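Local coordinates for tail spike protein (Acinetobacter phage vB_AbaP_AS12, PDB 6EU4) that probably recognises and degrades the capsular polysaccharide of Acinetobacter baumannii, as a trimeric receptor-binding tailspike of the phage, at the interface of chains A and B. Numbering follows the deposited sequence. Chains: chain A/B, Tail spike protein.

The interface of chains A and B. Residues chain A 118, 120, 140-142; chain B 88, 118, 138, 140.
A:Glu140 and B:Lys118 meet tip to tip across the subunit boundary, their side chains crossing at about a right angle. NZ of B:Lys118 donates to the carboxylate oxygen OE2 of A:Glu140 at 2.8 Å, reaching it on the syn side and 16° out of the carboxylate plane. B:Lys118 is stretched to full length, CG anti to its backbone N (chi1 179°), which carries the terminal amine to the seam. There NZ of B:Lys118 also forms a salt bridge with OE1 of B:Glu140 in its own chain, 2.7 Å away. On the other oxygen of A:Glu140, OE1, the extended A:Lys118 forms a further salt bridge nearly along the C-O axis. Lysines and glutamates thus alternate in a chain of charges that would probably offset the repulsion between the two lysine amines, NZ of A:Lys118 and NZ of B:Lys118, 4.4 Å apart; water 3 links OE1 of A:Glu140 to OE1 of B:Glu140.

A:Arg120, bent at chi2 and chi3, lays its guanidinium near the base of B:Lys118, with NH2 of A:Arg120 3.5 Å from CB of B:Lys118. Its NH1 bonds the backbone O of A:Glu140, nearly in the guanidinium plane but above the carbonyl plane, helping to fix the group's rotation. NE reaches B:Thr88 OG1 through water 2.

Farther along, B:Thr138 OG1 donates to the carbonyl O of A:Thr142 at 2.9 Å, tilted from its plane, while water 1 connects the same hydroxyl to A:Gly141 O. The methyl CG2 of A:Thr142 packs on CB of B:Lys118, 3.9 Å away.

Strands 118-121 and 138-141 of both chains supply most of this polar patch, near the N-terminal end of the elongated strand-rich body, where neighbouring subunits of the trimer run side by side.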
loop_
_atom_site.group_PDB
_atom_site.type_symbol
_atom_site.label_atom_id
_atom_site.label_comp_id
_atom_site.label_asym_id
_atom_site.label_seq_id
_atom_site.Cartn_x
_atom_site.Cartn_y
_atom_site.Cartn_z
ATOM N N LYS A 118 27.342 -21.837 -7.422
ATOM C CA LYS A 118 26.439 -21.642 -6.299
ATOM C C LYS A 118 27.145 -22.115 -5.036
ATOM O O LYS A 118 27.794 -23.163 -5.031
ATOM C CB LYS A 118 25.140 -22.429 -6.513
ATOM C CG LYS A 118 24.160 -22.311 -5.355
ATOM C CD LYS A 118 22.842 -23.043 -5.625
ATOM C CE LYS A 118 21.892 -22.864 -4.452
ATOM N NZ LYS A 118 20.589 -23.541 -4.716
ATOM N N ARG A 120 26.850 -23.194 -1.107
ATOM C CA ARG A 120 26.022 -23.658 -0.007
ATOM C C ARG A 120 26.766 -23.512 1.316
ATOM O O ARG A 120 27.922 -23.937 1.443
ATOM C CB ARG A 120 25.613 -25.113 -0.224
ATOM C CG ARG A 120 24.554 -25.279 -1.317
ATOM C CD ARG A 120 23.133 -24.961 -0.808
ATOM N NE ARG A 120 22.655 -26.085 -0.002
ATOM C CZ ARG A 120 22.564 -26.093 1.323
ATOM N NH1 ARG A 120 22.865 -25.007 2.046
ATOM N NH2 ARG A 120 22.159 -27.205 1.936
ATOM N N GLU A 140 23.532 -19.756 -0.442
ATOM C CA GLU A 140 22.340 -20.304 0.196
ATOM C C GLU A 140 22.738 -21.119 1.423
ATOM O O GLU A 140 23.445 -22.126 1.298
ATOM C CB GLU A 140 21.547 -21.182 -0.785
ATOM C CG GLU A 140 20.290 -21.840 -0.179
ATOM C CD GLU A 140 19.626 -22.846 -1.120
ATOM O OE1 GLU A 140 19.887 -22.793 -2.337
ATOM O OE2 GLU A 140 18.829 -23.679 -0.637
ATOM N N GLY A 141 22.281 -20.690 2.603
ATOM C CA GLY A 141 22.286 -21.525 3.782
ATOM C C GLY A 141 20.890 -22.086 4.028
ATOM O O GLY A 141 19.944 -21.804 3.298
ATOM N N THR A 142 20.761 -22.900 5.086
ATOM C CA THR A 142 19.446 -23.443 5.434
ATOM C C THR A 142 18.742 -22.665 6.535
ATOM O O THR A 142 17.602 -23.005 6.887
ATOM C CB THR A 142 19.544 -24.913 5.853
ATOM O OG1 THR A 142 20.419 -25.044 6.981
ATOM C CG2 THR A 142 20.012 -25.789 4.702
ATOM N N THR B 88 22.550 -31.824 1.467
ATOM C CA THR B 88 21.213 -31.943 0.918
ATOM C C THR B 88 20.862 -33.415 0.760
ATOM O O THR B 88 21.649 -34.190 0.209
ATOM C CB THR B 88 21.107 -31.232 -0.432
ATOM O OG1 THR B 88 21.512 -29.859 -0.302
ATOM C CG2 THR B 88 19.681 -31.261 -0.924
ATOM N N LYS B 118 19.406 -29.765 4.260
ATOM C CA LYS B 118 18.350 -29.330 3.353
ATOM C C LYS B 118 17.633 -30.561 2.829
ATOM O O LYS B 118 18.271 -31.559 2.475
ATOM C CB LYS B 118 18.937 -28.539 2.182
ATOM C CG LYS B 118 17.894 -28.066 1.180
ATOM C CD LYS B 118 18.528 -27.252 0.047
ATOM C CE LYS B 118 17.465 -26.752 -0.921
ATOM N NZ LYS B 118 18.112 -25.975 -2.021
ATOM N N THR B 138 15.171 -26.148 5.999
ATOM C CA THR B 138 14.815 -25.792 4.631
ATOM C C THR B 138 14.305 -27.047 3.942
ATOM O O THR B 138 14.984 -28.084 3.946
ATOM C CB THR B 138 16.003 -25.188 3.884
ATOM O OG1 THR B 138 16.324 -23.909 4.452
ATOM C CG2 THR B 138 15.675 -24.994 2.400
ATOM N N GLU B 140 12.475 -28.135 0.233
ATOM C CA GLU B 140 12.214 -27.642 -1.119
ATOM C C GLU B 140 11.710 -28.756 -2.034
ATOM O O GLU B 140 12.432 -29.727 -2.287
ATOM C CB GLU B 140 13.490 -27.018 -1.690
ATOM C CG GLU B 140 13.366 -26.478 -3.099
ATOM C CD GLU B 140 14.722 -26.060 -3.671
ATOM O OE1 GLU B 140 15.611 -25.667 -2.883
ATOM O OE2 GLU B 140 14.901 -26.124 -4.901
HETATM O O HOH W 1 17.070 -21.627 3.121
HETATM O O HOH W 2 22.052 -27.972 -2.056
HETATM O O HOH W 3 17.571 -23.738 -4.123
#